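DegQ (PDB 3PV2) is a self-compartmentizing protease and chaperone of the HtrA family that assembles into large twelve-subunit particles. Local coordinates at residues Ala31-Ala36 against Gly89-Asn94; Leu127-Ile132 against Asp244-Ile249. All coordinates share one frame; numbering follows the deposited sequence.

Contact 1. Residues Ala31-Ala36 against Gly89-Asn94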
ATOM      1  N   ALA B  31     -29.941 -47.169   7.354  1.00 47.70           N
ATOM      2  CA  ALA B  31     -28.646 -47.660   6.910  1.00 45.28           C
ATOM      3  C   ALA B  31     -27.629 -46.527   6.879  1.00 43.67           C
ATOM      4  O   ALA B  31     -26.433 -46.781   6.785  1.00 43.70           O
ATOM      5  CB  ALA B  31     -28.771 -48.317   5.561  1.00 43.99           C
ATOM      6  N   ILE B  32     -28.107 -45.282   6.917  1.00 42.47           N
ATOM      7  CA  ILE B  32     -27.279 -44.100   6.693  1.00 41.23           C
ATOM      8  C   ILE B  32     -26.898 -43.506   8.048  1.00 42.89           C
ATOM      9  O   ILE B  32     -27.774 -43.213   8.860  1.00 45.17           O
ATOM     10  CB  ILE B  32     -28.044 -43.030   6.006  1.00 41.80           C
ATOM     11  CG1 ILE B  32     -28.781 -43.598   4.767  1.00 42.11           C
ATOM     12  CG2 ILE B  32     -27.089 -41.858   5.551  1.00 35.95           C
ATOM     13  CD1 ILE B  32     -27.924 -44.361   3.806  1.00 40.39           C
ATOM     14  N   VAL B  33     -25.605 -43.354   8.300  1.00 41.42           N
ATOM     15  CA  VAL B  33     -25.125 -42.983   9.609  1.00 41.18           C
ATOM     16  C   VAL B  33     -24.352 -41.696   9.493  1.00 40.27           C
ATOM     17  O   VAL B  33     -23.897 -41.304   8.395  1.00 38.57           O
ATOM     18  CB  VAL B  33     -24.150 -43.960  10.144  1.00 41.65           C
ATOM     19  CG1 VAL B  33     -24.715 -45.411  10.157  1.00 41.00           C
ATOM     20  CG2 VAL B  33     -22.850 -43.857   9.370  1.00 39.31           C
ATOM     21  N   ASN B  34     -24.178 -41.062  10.641  1.00 41.08           N
ATOM     22  CA  ASN B  34     -23.293 -39.908  10.741  1.00 41.46           C
ATOM     23  C   ASN B  34     -21.946 -40.437  11.234  1.00 41.97           C
ATOM     24  O   ASN B  34     -21.897 -41.321  12.030  1.00 40.77           O
ATOM     25  CB  ASN B  34     -23.907 -38.903  11.718  1.00 42.48           C
ATOM     26  CG  ASN B  34     -23.028 -37.693  11.947  1.00 45.29           C
ATOM     27  OD1 ASN B  34     -23.117 -36.675  11.239  1.00 48.14           O
ATOM     28  ND2 ASN B  34     -22.158 -37.800  12.929  1.00 44.01           N
ATOM     29  N   VAL B  35     -20.873 -39.908  10.674  1.00 42.81           N
ATOM     30  CA  VAL B  35     -19.523 -40.247  11.017  1.00 43.42           C
ATOM     31  C   VAL B  35     -18.847 -38.970  11.446  1.00 45.73           C
ATOM     32  O   VAL B  35     -18.741 -38.039  10.633  1.00 45.83           O
ATOM     33  CB  VAL B  35     -18.725 -40.736   9.780  1.00 42.82           C
ATOM     34  CG1 VAL B  35     -17.291 -40.948  10.154  1.00 42.06           C
ATOM     35  CG2 VAL B  35     -19.287 -42.006   9.231  1.00 39.89           C
ATOM     36  N   ALA B  36     -18.404 -38.939  12.705  1.00 48.31           N
ATOM     37  CA  ALA B  36     -17.752 -37.785  13.316  1.00 51.28           C
ATOM     38  C   ALA B  36     -16.331 -38.188  13.659  1.00 53.68           C
ATOM     39  O   ALA B  36     -16.144 -39.230  14.295  1.00 53.08           O
ATOM     40  CB  ALA B  36     -18.534 -37.368  14.627  1.00 51.18           C
ATOM     41  N   GLY B  89     -21.603 -55.236  11.066  1.00 61.29           N
ATOM     42  CA  GLY B  89     -21.419 -53.842  11.411  1.00 57.76           C
ATOM     43  C   GLY B  89     -20.383 -53.132  10.548  1.00 54.65           C
ATOM     44  O   GLY B  89     -19.598 -52.365  11.069  1.00 53.75           O
ATOM     45  N   VAL B  90     -20.393 -53.376   9.236  1.00 52.26           N
ATOM     46  CA  VAL B  90     -19.432 -52.737   8.279  1.00 49.37           C
ATOM     47  C   VAL B  90     -20.137 -51.563   7.612  1.00 47.82           C
ATOM     48  O   VAL B  90     -21.273 -51.678   7.112  1.00 46.11           O
ATOM     49  CB  VAL B  90     -18.986 -53.740   7.180  1.00 51.17           C
ATOM     50  CG1 VAL B  90     -18.185 -53.099   6.007  1.00 48.08           C
ATOM     51  CG2 VAL B  90     -18.249 -54.976   7.809  1.00 50.81           C
ATOM     52  N   ILE B  91     -19.399 -50.463   7.566  1.00 46.12           N
ATOM     53  CA  ILE B  91     -19.863 -49.178   7.156  1.00 43.87           C
ATOM     54  C   ILE B  91     -18.891 -48.601   6.167  1.00 43.49           C
ATOM     55  O   ILE B  91     -17.672 -48.630   6.398  1.00 43.92           O
ATOM     56  CB  ILE B  91     -19.832 -48.245   8.347  1.00 43.35           C
ATOM     57  CG1 ILE B  91     -20.923 -48.606   9.337  1.00 43.37           C
ATOM     58  CG2 ILE B  91     -19.977 -46.803   7.875  1.00 40.55           C
ATOM     59  CD1 ILE B  91     -20.956 -47.701  10.639  1.00 43.01           C
ATOM     60  N   ILE B  92     -19.395 -48.066   5.066  1.00 41.22           N
ATOM     61  CA  ILE B  92     -18.515 -47.442   4.083  1.00 40.33           C
ATOM     62  C   ILE B  92     -18.586 -45.942   4.250  1.00 38.56           C
ATOM     63  O   ILE B  92     -19.657 -45.372   4.431  1.00 37.50           O
ATOM     64  CB  ILE B  92     -18.938 -47.779   2.615  1.00 39.80           C
ATOM     65  CG1 ILE B  92     -18.769 -49.255   2.324  1.00 43.78           C
ATOM     66  CG2 ILE B  92     -18.068 -47.093   1.629  1.00 40.76           C
ATOM     67  CD1 ILE B  92     -17.440 -49.808   2.583  1.00 47.35           C
ATOM     68  N   THR B  93     -17.466 -45.283   4.096  1.00 38.23           N
ATOM     69  CA  THR B  93     -17.493 -43.848   4.027  1.00 38.49           C
ATOM     70  C   THR B  93     -16.396 -43.384   3.117  1.00 39.98           C
ATOM     71  O   THR B  93     -15.758 -44.211   2.463  1.00 40.59           O
ATOM     72  CB  THR B  93     -17.403 -43.233   5.415  1.00 39.22           C
ATOM     73  OG1 THR B  93     -17.668 -41.816   5.291  1.00 40.53           O
ATOM     74  CG2 THR B  93     -15.999 -43.515   6.090  1.00 41.09           C
ATOM     75  N   ASN B  94     -16.154 -42.078   2.996  1.00 41.22           N
ATOM     76  CA  ASN B  94     -14.999 -41.657   2.196  1.00 40.96           C
ATOM     77  C   ASN B  94     -13.711 -41.706   2.964  1.00 43.07           C
ATOM     78  O   ASN B  94     -13.691 -41.430   4.157  1.00 44.91           O
ATOM     79  CB  ASN B  94     -15.152 -40.240   1.797  1.00 41.76           C
ATOM     80  CG  ASN B  94     -16.328 -40.017   0.862  1.00 42.93           C
ATOM     81  OD1 ASN B  94     -16.483 -40.717  -0.167  1.00 45.31           O
ATOM     82  ND2 ASN B  94     -17.111 -38.998   1.154  1.00 44.64           N
TER

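Contact 2. Residues Leu127-Ile132 against Asp244-Ile249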
ATOM      1  N   LEU B 127     -12.304 -44.272  -0.583  1.00 46.15           N
ATOM      2  CA  LEU B 127     -13.160 -45.111   0.226  1.00 45.31           C
ATOM      3  C   LEU B 127     -12.489 -45.553   1.508  1.00 46.04           C
ATOM      4  O   LEU B 127     -11.265 -45.635   1.589  1.00 47.26           O
ATOM      5  CB  LEU B 127     -13.571 -46.366  -0.540  1.00 45.68           C
ATOM      6  CG  LEU B 127     -14.402 -46.023  -1.774  1.00 44.82           C
ATOM      7  CD1 LEU B 127     -14.458 -47.321  -2.637  1.00 45.72           C
ATOM      8  CD2 LEU B 127     -15.793 -45.485  -1.313  1.00 40.74           C
ATOM      9  N   ALA B 128     -13.303 -45.824   2.529  1.00 44.08           N
ATOM     10  CA  ALA B 128     -12.800 -46.362   3.785  1.00 43.73           C
ATOM     11  C   ALA B 128     -13.865 -47.244   4.352  1.00 42.72           C
ATOM     12  O   ALA B 128     -15.029 -47.012   4.134  1.00 40.86           O
ATOM     13  CB  ALA B 128     -12.475 -45.283   4.730  1.00 43.89           C
ATOM     14  N   VAL B 129     -13.433 -48.289   5.040  1.00 43.67           N
ATOM     15  CA  VAL B 129     -14.296 -49.246   5.676  1.00 44.18           C
ATOM     16  C   VAL B 129     -14.084 -49.115   7.179  1.00 44.82           C
ATOM     17  O   VAL B 129     -12.923 -49.035   7.671  1.00 45.53           O
ATOM     18  CB  VAL B 129     -13.924 -50.645   5.238  1.00 45.58           C
ATOM     19  CG1 VAL B 129     -14.872 -51.669   5.798  1.00 46.65           C
ATOM     20  CG2 VAL B 129     -13.800 -50.733   3.699  1.00 45.32           C
ATOM     21  N   LEU B 130     -15.216 -49.078   7.879  1.00 44.05           N
ATOM     22  CA  LEU B 130     -15.277 -48.933   9.317  1.00 44.94           C
ATOM     23  C   LEU B 130     -16.098 -50.105   9.846  1.00 46.69           C
ATOM     24  O   LEU B 130     -17.012 -50.626   9.149  1.00 44.94           O
ATOM     25  CB  LEU B 130     -16.029 -47.651   9.724  1.00 43.56           C
ATOM     26  CG  LEU B 130     -15.555 -46.275   9.211  1.00 42.98           C
ATOM     27  CD1 LEU B 130     -16.457 -45.158   9.784  1.00 40.82           C
ATOM     28  CD2 LEU B 130     -14.112 -46.022   9.519  1.00 42.52           C
ATOM     29  N   LYS B 131     -15.847 -50.445  11.100  1.00 48.21           N
ATOM     30  CA  LYS B 131     -16.613 -51.453  11.760  1.00 52.17           C
ATOM     31  C   LYS B 131     -17.092 -50.971  13.138  1.00 53.00           C
ATOM     32  O   LYS B 131     -16.363 -50.312  13.876  1.00 54.24           O
ATOM     33  CB  LYS B 131     -15.763 -52.704  11.878  1.00 54.75           C
ATOM     34  CG  LYS B 131     -16.255 -53.663  12.901  1.00 60.35           C
ATOM     35  CD  LYS B 131     -16.462 -55.070  12.364  1.00 67.85           C
ATOM     36  CE  LYS B 131     -17.103 -55.954  13.492  1.00 71.74           C
ATOM     37  NZ  LYS B 131     -17.045 -57.390  13.169  1.00 75.53           N
ATOM     38  N   ILE B 132     -18.321 -51.323  13.464  1.00 54.53           N
ATOM     39  CA  ILE B 132     -18.952 -50.964  14.731  1.00 57.16           C
ATOM     40  C   ILE B 132     -19.455 -52.286  15.284  1.00 61.60           C
ATOM     41  O   ILE B 132     -19.731 -53.208  14.518  1.00 61.70           O
ATOM     42  CB  ILE B 132     -20.116 -49.952  14.580  1.00 55.21           C
ATOM     43  CG1 ILE B 132     -21.138 -50.445  13.547  1.00 53.30           C
ATOM     44  CG2 ILE B 132     -19.599 -48.590  14.187  1.00 52.76           C
ATOM     45  CD1 ILE B 132     -22.455 -49.630  13.521  1.00 50.10           C
ATOM     46  N   ASP B 244     -16.013 -54.098  -4.377  1.00 62.32           N
ATOM     47  CA  ASP B 244     -14.782 -54.822  -4.547  1.00 63.44           C
ATOM     48  C   ASP B 244     -13.628 -54.183  -3.759  1.00 60.93           C
ATOM     49  O   ASP B 244     -12.788 -54.914  -3.181  1.00 59.65           O
ATOM     50  CB  ASP B 244     -14.542 -55.061  -6.030  1.00 65.83           C
ATOM     51  CG  ASP B 244     -15.736 -55.830  -6.689  1.00 71.97           C
ATOM     52  OD1 ASP B 244     -16.914 -55.590  -6.294  1.00 78.91           O
ATOM     53  OD2 ASP B 244     -15.519 -56.684  -7.585  1.00 79.93           O
ATOM     54  N   VAL B 245     -13.606 -52.852  -3.659  1.00 57.02           N
ATOM     55  CA  VAL B 245     -12.640 -52.232  -2.784  1.00 54.18           C
ATOM     56  C   VAL B 245     -12.917 -52.651  -1.308  1.00 53.35           C
ATOM     57  O   VAL B 245     -11.990 -52.944  -0.568  1.00 52.44           O
ATOM     58  CB  VAL B 245     -12.625 -50.737  -2.879  1.00 52.97           C
ATOM     59  CG1 VAL B 245     -11.927 -50.161  -1.700  1.00 49.51           C
ATOM     60  CG2 VAL B 245     -11.927 -50.298  -4.150  1.00 54.19           C
ATOM     61  N   ALA B 246     -14.178 -52.682  -0.894  1.00 51.63           N
ATOM     62  CA  ALA B 246     -14.491 -53.037   0.499  1.00 51.81           C
ATOM     63  C   ALA B 246     -14.060 -54.455   0.826  1.00 52.96           C
ATOM     64  O   ALA B 246     -13.601 -54.689   1.911  1.00 50.54           O
ATOM     65  CB  ALA B 246     -15.993 -52.906   0.840  1.00 49.73           C
ATOM     66  N   GLN B 247     -14.325 -55.374  -0.096  1.00 55.67           N
ATOM     67  CA  GLN B 247     -14.087 -56.761   0.130  1.00 59.74           C
ATOM     68  C   GLN B 247     -12.554 -56.982   0.241  1.00 59.45           C
ATOM     69  O   GLN B 247     -12.086 -57.659   1.125  1.00 58.80           O
ATOM     70  CB  GLN B 247     -14.748 -57.597  -0.970  1.00 62.18           C
ATOM     71  CG  GLN B 247     -14.545 -59.119  -0.740  1.00 68.32           C
ATOM     72  CD  GLN B 247     -13.499 -59.688  -1.692  1.00 75.67           C
ATOM     73  OE1 GLN B 247     -13.666 -59.597  -2.913  1.00 79.14           O
ATOM     74  NE2 GLN B 247     -12.413 -60.275  -1.145  1.00 78.72           N
ATOM     75  N   GLN B 248     -11.800 -56.296  -0.592  1.00 59.58           N
ATOM     76  CA  GLN B 248     -10.369 -56.379  -0.543  1.00 60.62           C
ATOM     77  C   GLN B 248      -9.799 -55.734   0.728  1.00 59.51           C
ATOM     78  O   GLN B 248      -8.832 -56.282   1.312  1.00 59.32           O
ATOM     79  CB  GLN B 248      -9.742 -55.837  -1.810  1.00 62.19           C
ATOM     80  CG  GLN B 248      -8.228 -55.586  -1.699  1.00 67.26           C
ATOM     81  CD  GLN B 248      -7.496 -55.783  -3.036  1.00 74.29           C
ATOM     82  OE1 GLN B 248      -7.808 -56.712  -3.773  1.00 80.41           O
ATOM     83  NE2 GLN B 248      -6.521 -54.925  -3.335  1.00 76.72           N
ATOM     84  N   ILE B 249     -10.409 -54.634   1.194  1.00 57.34           N
ATOM     85  CA  ILE B 249      -9.970 -54.015   2.456  1.00 55.51           C
ATOM     86  C   ILE B 249     -10.294 -54.926   3.649  1.00 55.51           C
ATOM     87  O   ILE B 249      -9.503 -55.024   4.561  1.00 52.77           O
ATOM     88  CB  ILE B 249     -10.538 -52.600   2.693  1.00 54.02           C
ATOM     89  CG1 ILE B 249      -9.769 -51.574   1.846  1.00 55.23           C
ATOM     90  CG2 ILE B 249     -10.418 -52.187   4.125  1.00 50.45           C
ATOM     91  CD1 ILE B 249     -10.473 -50.260   1.643  1.00 53.24           C
TER

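Contact 1. Residues Ala31-Ala36 against Gly89-Asn94
Thr93 OG1 donates a hydrogen bond to Ser80 O, and CG2 of Val35 comes to 4.3 Å from that same Thr93 OG1. The bond helps to hold the rotation of the threonine, whose hydroxyl stands opposite its own backbone nitrogen (chi1 -170°), and satisfies a buried polar atom. The valine branch that faces the hydroxyl is the one lying beside the backbone nitrogen of Val35; it approaches only loosely, with no hydrogen bond. Two residues earlier in both strands, two methyls meet, Val33 CG2 and Ile91 CG2 standing 4.4 Å apart. The Ile91 delta methyl also comes near, with CD1 4.5 Å from CG2 of Val33. Within 31-36, Val33 CG2 and Val35 CG2 are 4.0 Å apart, joining the two cross-strand meetings into one apolar patch. The strands 32-40 and 90-93 share no hydrogen bond, because both flank strand 74-85 in the first six-stranded antiparallel barrel of the trypsin fold. Val33 and Val35 pair by backbone hydrogen bonds with Gly81 and Gly79 of that middle strand, and the curvature of the barrel brings alternate side chains of its two neighbours together inside. Ile104, Val106 and Leu130 add to this interior filling. On the other edge of strand 32-40, backbone bonds from Asn34 and Ala36 to Thr107 and Thr105 close the barrel. Gly89 and Val90, opposite Asp85, form a G1 beta bulge where strand 90-93 begins, with Gly89 at positive phi (65°). Past Thr93 the chain turns through Asn94, the N-cap residue, into helix 95-98; in trypsin-like proteases the catalytic histidine sits in the short helix at this place.

Contact 2. Residues Leu127-Ile132 against Asp244-Ile249
Val129 and Ile249 meet without any ring or amide between them, so the fit is one of branched aliphatic groups. CG2 of Val129 does most of the touching: it rests 3.7 Å from Ile249 CG2, with CB and CD1 of the same isoleucine close by, and the two side chains pass each other in opposite directions. The same methyl also reaches the helix backbone, 4.0 Å from Ala246 CA, where the small alanine lets the strand come near. With CG1 set opposite the backbone nitrogen (chi1 -176°), Val129 turns its other branch, CG2, to the helix. Strand 127-131 belongs to the first barrel of the trypsin fold, and Leu127 and Val129 stand on its outer surface; helix 239-252, which follows the last strand of the second barrel, lies across that surface as the C-terminal helix does in chymotrypsin-like proteases. The short segments cross at -53°, their axes 8.6 Å apart. At the other end Leu127 meets the helix with its CD1, which sits 3.9 Å from Val245 CB and equally near CG1. Val245 and Ile249 lie one helical turn apart, linked by the bond from Ile249 N to Val245 O of 2.9 Å, and with Ala246 they form a single apolar stripe. Ile92 of neighbouring strand 90-93 also packs on Ala246, while Leu326, in the loop after helix 318-325 of the first PDZ domain, touches Val245.

Both contacts are buried and involve the first barrel, but on opposite faces of its wall. Contact 1 fills the interior across an intervening strand, whereas contact 2 covers the outside with a helix that follows the second barrel. Strands 90-93 and 127-131 are antiparallel neighbours and join the two, with probable hydrogen bonds from Ile91 N to Leu130 O and from Ile132 N to Gly89 O. Packing also links them, Val90 CG1 against Val129 CG1 at 3.6 Å. Their centres are about 11 Å apart. Contact 2 is wholly aliphatic; contact 1, the smaller, includes a threonine hydroxyl satisfied by the barrel backbone.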